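PDB 5OLT: cellulose biosynthesis protein BcsG from Salmonella typhimurium LT2, which is required for cellulose biosynthesis and is represented here by its extramembrane, zinc-binding domain, a member of the alkaline phosphatase family. Local coordinates for residues 46-59 and 322-335. Sequence-based numbering, arbitrary orientation. Where two conformers were deposited one is given.
Sequences TTFPAQLPPDAQPF and SELVVRAVDGKLFT
Gln57 O is held from two directions: a water donates to it and also to Val329 O, tying the two backbones together, while Gly331 CA sends a nearly straight C-H toward it at 3.3 Å. One step away, Gln57 N donates to Asp330 O at 2.8 Å, and Ala56 CA lies 3.3 Å from that same Asp330 O in a C-H...O contact. Gly331, which has positive phi and no side chain, ends the type I turn from Ala328 to Gly331 at the close of the helix. Asp330 OD1 accepts from Lys332 N in an Asx turn. Lys332 then stretches its chain, extended beyond CG, past the Pro53 ring, crossing the Asp55 side chain at about a right angle, to form a salt bridge in which NZ lies 3.0 Å from Asp55 OD1 and 3.1 Å from OD2, both hydrogen bonds weak.

Next to the turn, Phe59 is buried. Its CG sits between the backbone N and the carbonyl carbon (chi1 70°), which sets one ring face against Phe334 CE2, 3.4 Å from Phe59 CG; the two planes are inclined at 37°, an oblique pair. Phe59 CE1 comes up to Ala328 O and Val329 O. Phe141 meets Phe59 edge-to-face, and Met260 of strand 259-265 also packs on it.

Along the helix the contact is mainly apolar. Val326 CG2 rests over one face of Phe48, 3.9 Å from the ring centroid, and touches Pro49 CD as well. Val326 CG1 meets Thr46 CG2 tip to tip. The Thr46 and Ser322 hydroxyls share a 3.0 Å hydrogen bond between OG1 and OG, Ser322 OG also bonding Ser113, and a water links Thr46 OG1 to Glu323 OE1.

The loop leading into strand 60-66 thus wraps along helix 318-328 and the turn Ala328-Gly331, at the periphery of the mixed-sheet α/β core that is characteristic of the alkaline phosphatase family.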
loop_
_atom_site.group_PDB
_atom_site.type_symbol
_atom_site.label_atom_id
_atom_site.label_comp_id
_atom_site.label_asym_id
_atom_site.label_seq_id
_atom_site.Cartn_x
_atom_site.Cartn_y
_atom_site.Cartn_z
ATOM N N THR A 46 -13.997 -5.920 -2.951
ATOM C CA THR A 46 -13.490 -7.262 -3.188
ATOM C C THR A 46 -14.444 -8.225 -2.522
ATOM O O THR A 46 -14.780 -8.097 -1.364
ATOM C CB THR A 46 -12.124 -7.412 -2.538
ATOM O OG1 THR A 46 -11.321 -6.329 -2.972
ATOM C CG2 THR A 46 -11.497 -8.731 -2.925
ATOM N N THR A 47 -14.866 -9.233 -3.239
ATOM C CA THR A 47 -15.667 -10.253 -2.527
ATOM C C THR A 47 -14.786 -11.416 -2.093
ATOM O O THR A 47 -14.172 -12.073 -2.935
ATOM C CB THR A 47 -16.852 -10.733 -3.356
ATOM O OG1 THR A 47 -17.694 -9.600 -3.600
ATOM C CG2 THR A 47 -17.660 -11.765 -2.595
ATOM N N PHE A 48 -14.676 -11.582 -0.778
ATOM C CA PHE A 48 -14.052 -12.777 -0.188
ATOM C C PHE A 48 -15.019 -13.958 -0.174
ATOM O O PHE A 48 -16.238 -13.763 -0.082
ATOM C CB PHE A 48 -13.508 -12.466 1.200
ATOM C CG PHE A 48 -12.216 -11.707 1.165
ATOM C CD1 PHE A 48 -12.203 -10.324 0.921
ATOM C CD2 PHE A 48 -11.001 -12.379 1.339
ATOM C CE1 PHE A 48 -11.005 -9.650 0.852
ATOM C CE2 PHE A 48 -9.797 -11.706 1.248
ATOM C CZ PHE A 48 -9.791 -10.322 1.028
ATOM N N PRO A 49 -14.490 -15.190 -0.275
ATOM C CA PRO A 49 -15.391 -16.353 -0.151
ATOM C C PRO A 49 -15.989 -16.447 1.250
ATOM O O PRO A 49 -15.396 -15.948 2.222
ATOM C CB PRO A 49 -14.456 -17.544 -0.366
ATOM C CG PRO A 49 -13.087 -17.021 -0.041
ATOM C CD PRO A 49 -13.094 -15.591 -0.519
ATOM N N ALA A 50 -17.155 -17.111 1.337
ATOM C CA ALA A 50 -17.837 -17.348 2.595
ATOM C C ALA A 50 -16.990 -18.171 3.579
ATOM O O ALA A 50 -16.951 -17.886 4.776
ATOM C CB ALA A 50 -19.181 -18.026 2.324
ATOM N N GLN A 51 -16.289 -19.176 3.065
ATOM C CA GLN A 51 -15.338 -19.956 3.876
ATOM C C GLN A 51 -14.308 -20.492 2.896
ATOM O O GLN A 51 -14.532 -20.478 1.680
ATOM C CB GLN A 51 -16.014 -21.096 4.694
ATOM C CG GLN A 51 -16.596 -22.238 3.865
ATOM C CD GLN A 51 -17.715 -21.799 2.930
ATOM O OE1 GLN A 51 -18.709 -21.203 3.353
ATOM N NE2 GLN A 51 -17.549 -22.082 1.646
ATOM N N LEU A 52 -13.179 -20.963 3.423
ATOM C CA LEU A 52 -12.172 -21.585 2.572
ATOM C C LEU A 52 -12.589 -23.010 2.243
ATOM O O LEU A 52 -13.182 -23.666 3.099
ATOM C CB LEU A 52 -10.820 -21.584 3.281
ATOM C CG LEU A 52 -10.210 -20.204 3.533
ATOM C CD1 LEU A 52 -8.874 -20.337 4.262
ATOM C CD2 LEU A 52 -10.062 -19.426 2.233
ATOM N N PRO A 53 -12.288 -23.485 1.011
ATOM C CA PRO A 53 -12.563 -24.886 0.633
ATOM C C PRO A 53 -11.761 -25.856 1.511
ATOM O O PRO A 53 -10.737 -25.461 2.107
ATOM C CB PRO A 53 -12.092 -24.953 -0.824
ATOM C CG PRO A 53 -11.099 -23.841 -0.956
ATOM C CD PRO A 53 -11.643 -22.743 -0.092
ATOM N N PRO A 54 -12.198 -27.129 1.594
ATOM C CA PRO A 54 -11.493 -28.021 2.519
ATOM C C PRO A 54 -10.047 -28.324 2.097
ATOM O O PRO A 54 -9.216 -28.629 2.955
ATOM C CB PRO A 54 -12.378 -29.297 2.536
ATOM C CG PRO A 54 -13.690 -28.871 1.950
ATOM C CD PRO A 54 -13.365 -27.794 0.970
ATOM N N ASP A 55 -9.753 -28.178 0.804
ATOM C CA ASP A 55 -8.384 -28.370 0.285
ATOM C C ASP A 55 -7.566 -27.063 0.162
ATOM O O ASP A 55 -6.568 -27.007 -0.593
ATOM C CB ASP A 55 -8.436 -29.093 -1.059
ATOM C CG ASP A 55 -9.228 -28.328 -2.101
ATOM O OD1 ASP A 55 -9.973 -27.371 -1.745
ATOM O OD2 ASP A 55 -9.091 -28.678 -3.290
ATOM N N ALA A 56 -7.974 -26.029 0.901
ATOM C CA ALA A 56 -7.210 -24.763 0.919
ATOM C C ALA A 56 -5.846 -25.017 1.548
ATOM O O ALA A 56 -5.679 -25.892 2.401
ATOM C CB ALA A 56 -7.956 -23.683 1.704
ATOM N N GLN A 57 -4.860 -24.252 1.106
ATOM C CA GLN A 57 -3.495 -24.381 1.597
ATOM C C GLN A 57 -3.139 -23.190 2.480
ATOM O O GLN A 57 -3.256 -22.041 2.028
ATOM C CB GLN A 57 -2.529 -24.465 0.419
ATOM C CG GLN A 57 -2.827 -25.633 -0.498
ATOM C CD GLN A 57 -2.668 -26.968 0.209
ATOM O OE1 GLN A 57 -1.604 -27.270 0.719
ATOM N NE2 GLN A 57 -3.736 -27.753 0.264
ATOM N N PRO A 58 -2.692 -23.443 3.723
ATOM C CA PRO A 58 -2.286 -22.352 4.631
ATOM C C PRO A 58 -1.052 -21.624 4.093
ATOM O O PRO A 58 -0.171 -22.222 3.471
ATOM C CB PRO A 58 -1.922 -23.075 5.937
ATOM C CG PRO A 58 -2.598 -24.396 5.852
ATOM C CD PRO A 58 -2.613 -24.757 4.410
ATOM N N PHE A 59 -1.034 -20.326 4.312
ATOM C CA PHE A 59 0.141 -19.510 4.032
ATOM C C PHE A 59 0.067 -18.268 4.909
ATOM O O PHE A 59 -0.971 -18.024 5.549
ATOM C CB PHE A 59 0.197 -19.125 2.541
ATOM C CG PHE A 59 -0.866 -18.129 2.108
ATOM C CD1 PHE A 59 -2.173 -18.551 1.822
ATOM C CD2 PHE A 59 -0.562 -16.758 2.016
ATOM C CE1 PHE A 59 -3.143 -17.636 1.425
ATOM C CE2 PHE A 59 -1.541 -15.847 1.586
ATOM C CZ PHE A 59 -2.837 -16.287 1.297
ATOM N N SER A 322 -6.013 -5.713 -2.401
ATOM C CA SER A 322 -7.042 -6.580 -1.886
ATOM C C SER A 322 -7.435 -7.646 -2.924
ATOM O O SER A 322 -7.641 -8.832 -2.554
ATOM C CB SER A 322 -8.242 -5.756 -1.411
ATOM O OG SER A 322 -9.237 -6.629 -0.882
ATOM N N GLU A 323 -7.552 -7.251 -4.198
ATOM C CA GLU A 323 -7.876 -8.257 -5.210
ATOM C C GLU A 323 -6.807 -9.333 -5.337
ATOM O O GLU A 323 -7.136 -10.517 -5.434
ATOM C CB GLU A 323 -8.071 -7.562 -6.553
ATOM C CG GLU A 323 -8.434 -8.504 -7.681
ATOM C CD GLU A 323 -9.716 -9.243 -7.499
ATOM O OE1 GLU A 323 -10.628 -8.740 -6.806
ATOM O OE2 GLU A 323 -9.823 -10.350 -8.101
ATOM N N LEU A 324 -5.529 -8.947 -5.287
ATOM C CA LEU A 324 -4.487 -9.967 -5.343
ATOM C C LEU A 324 -4.548 -10.897 -4.141
ATOM O O LEU A 324 -4.350 -12.123 -4.302
ATOM C CB LEU A 324 -3.090 -9.310 -5.439
ATOM C CG LEU A 324 -2.759 -8.742 -6.837
ATOM C CD1 LEU A 324 -1.543 -7.844 -6.736
ATOM C CD2 LEU A 324 -2.533 -9.853 -7.879
ATOM N N VAL A 325 -4.869 -10.363 -2.953
ATOM C CA VAL A 325 -5.060 -11.200 -1.770
ATOM C C VAL A 325 -6.207 -12.190 -1.974
ATOM O O VAL A 325 -6.037 -13.378 -1.662
ATOM C CB VAL A 325 -5.207 -10.360 -0.463
ATOM C CG1 VAL A 325 -5.545 -11.263 0.739
ATOM C CG2 VAL A 325 -3.908 -9.567 -0.210
ATOM N N VAL A 326 -7.360 -11.743 -2.465
ATOM C CA VAL A 326 -8.423 -12.720 -2.597
ATOM C C VAL A 326 -8.050 -13.793 -3.637
ATOM O O VAL A 326 -8.372 -14.965 -3.413
ATOM C CB VAL A 326 -9.776 -12.037 -2.832
ATOM C CG1 VAL A 326 -9.960 -11.637 -4.276
ATOM C CG2 VAL A 326 -10.919 -12.909 -2.362
ATOM N N ARG A 327 -7.321 -13.410 -4.705
ATOM C CA ARG A 327 -6.877 -14.391 -5.727
ATOM C C ARG A 327 -5.966 -15.437 -5.105
ATOM O O ARG A 327 -5.955 -16.599 -5.552
ATOM C CB ARG A 327 -6.206 -13.690 -6.914
ATOM C CG ARG A 327 -7.230 -12.840 -7.673
ATOM C CD ARG A 327 -6.624 -12.167 -8.867
ATOM N NE ARG A 327 -7.629 -11.346 -9.559
ATOM C CZ ARG A 327 -7.404 -10.757 -10.735
ATOM N NH1 ARG A 327 -6.245 -10.922 -11.368
ATOM N NH2 ARG A 327 -8.334 -9.984 -11.285
ATOM N N ALA A 328 -5.268 -15.073 -4.037
ATOM C CA ALA A 328 -4.363 -16.001 -3.351
ATOM C C ALA A 328 -4.954 -16.691 -2.151
ATOM O O ALA A 328 -4.309 -17.583 -1.613
ATOM C CB ALA A 328 -3.135 -15.238 -2.909
ATOM N N VAL A 329 -6.146 -16.260 -1.691
ATOM C CA VAL A 329 -6.550 -16.577 -0.303
ATOM C C VAL A 329 -6.765 -18.065 0.001
ATOM O O VAL A 329 -6.535 -18.489 1.140
ATOM C CB VAL A 329 -7.788 -15.724 0.164
ATOM C CG1 VAL A 329 -9.087 -16.266 -0.423
ATOM C CG2 VAL A 329 -7.859 -15.640 1.676
ATOM N N ASP A 330 -7.126 -18.837 -1.029
ATOM C CA ASP A 330 -7.239 -20.293 -0.835
ATOM C C ASP A 330 -5.903 -21.009 -0.818
ATOM O O ASP A 330 -5.843 -22.205 -0.602
ATOM C CB ASP A 330 -8.238 -20.943 -1.814
ATOM C CG ASP A 330 -7.805 -20.866 -3.275
ATOM O OD1 ASP A 330 -6.618 -20.575 -3.575
ATOM O OD2 ASP A 330 -8.668 -21.137 -4.136
ATOM N N GLY A 331 -4.828 -20.262 -1.068
ATOM C CA GLY A 331 -3.461 -20.796 -1.028
ATOM C C GLY A 331 -3.100 -21.699 -2.196
ATOM O O GLY A 331 -1.971 -22.202 -2.237
ATOM N N LYS A 332 -4.025 -21.923 -3.127
ATOM C CA LYS A 332 -3.799 -22.951 -4.145
ATOM C C LYS A 332 -2.740 -22.551 -5.154
ATOM O O LYS A 332 -2.079 -23.408 -5.720
ATOM C CB LYS A 332 -5.113 -23.358 -4.798
ATOM C CG LYS A 332 -6.013 -24.099 -3.820
ATOM C CD LYS A 332 -7.331 -24.497 -4.481
ATOM C CE LYS A 332 -8.195 -25.232 -3.487
ATOM N NZ LYS A 332 -9.421 -25.705 -4.188
ATOM N N LEU A 333 -2.533 -21.251 -5.347
ATOM C CA LEU A 333 -1.490 -20.863 -6.283
ATOM C C LEU A 333 -0.112 -21.368 -5.814
ATOM O O LEU A 333 0.775 -21.544 -6.655
ATOM C CB LEU A 333 -1.533 -19.374 -6.650
ATOM C CG LEU A 333 -1.291 -18.333 -5.599
ATOM C CD1 LEU A 333 0.171 -18.259 -5.256
ATOM C CD2 LEU A 333 -1.720 -16.956 -6.097
ATOM N N PHE A 334 0.072 -21.603 -4.507
ATOM C CA PHE A 334 1.356 -22.070 -3.980
ATOM C C PHE A 334 1.683 -23.518 -4.322
ATOM O O PHE A 334 2.833 -23.906 -4.243
ATOM C CB PHE A 334 1.449 -21.924 -2.455
ATOM C CG PHE A 334 1.461 -20.505 -1.967
ATOM C CD1 PHE A 334 2.670 -19.803 -1.923
ATOM C CD2 PHE A 334 0.273 -19.859 -1.542
ATOM C CE1 PHE A 334 2.707 -18.490 -1.455
ATOM C CE2 PHE A 334 0.307 -18.533 -1.074
ATOM C CZ PHE A 334 1.537 -17.849 -1.044
ATOM N N THR A 335 0.669 -24.301 -4.685
ATOM C CA THR A 335 0.905 -25.708 -4.944
ATOM C C THR A 335 0.605 -26.113 -6.380
ATOM O O THR A 335 0.740 -27.304 -6.724
ATOM C CB THR A 335 0.113 -26.581 -3.948
ATOM O OG1 THR A 335 -1.256 -26.192 -4.011
ATOM C CG2 THR A 335 0.634 -26.395 -2.532
HETATM O O HOH W 1 -11.155 -6.302 -5.604
HETATM O O HOH W 2 -5.563 -20.584 2.659
#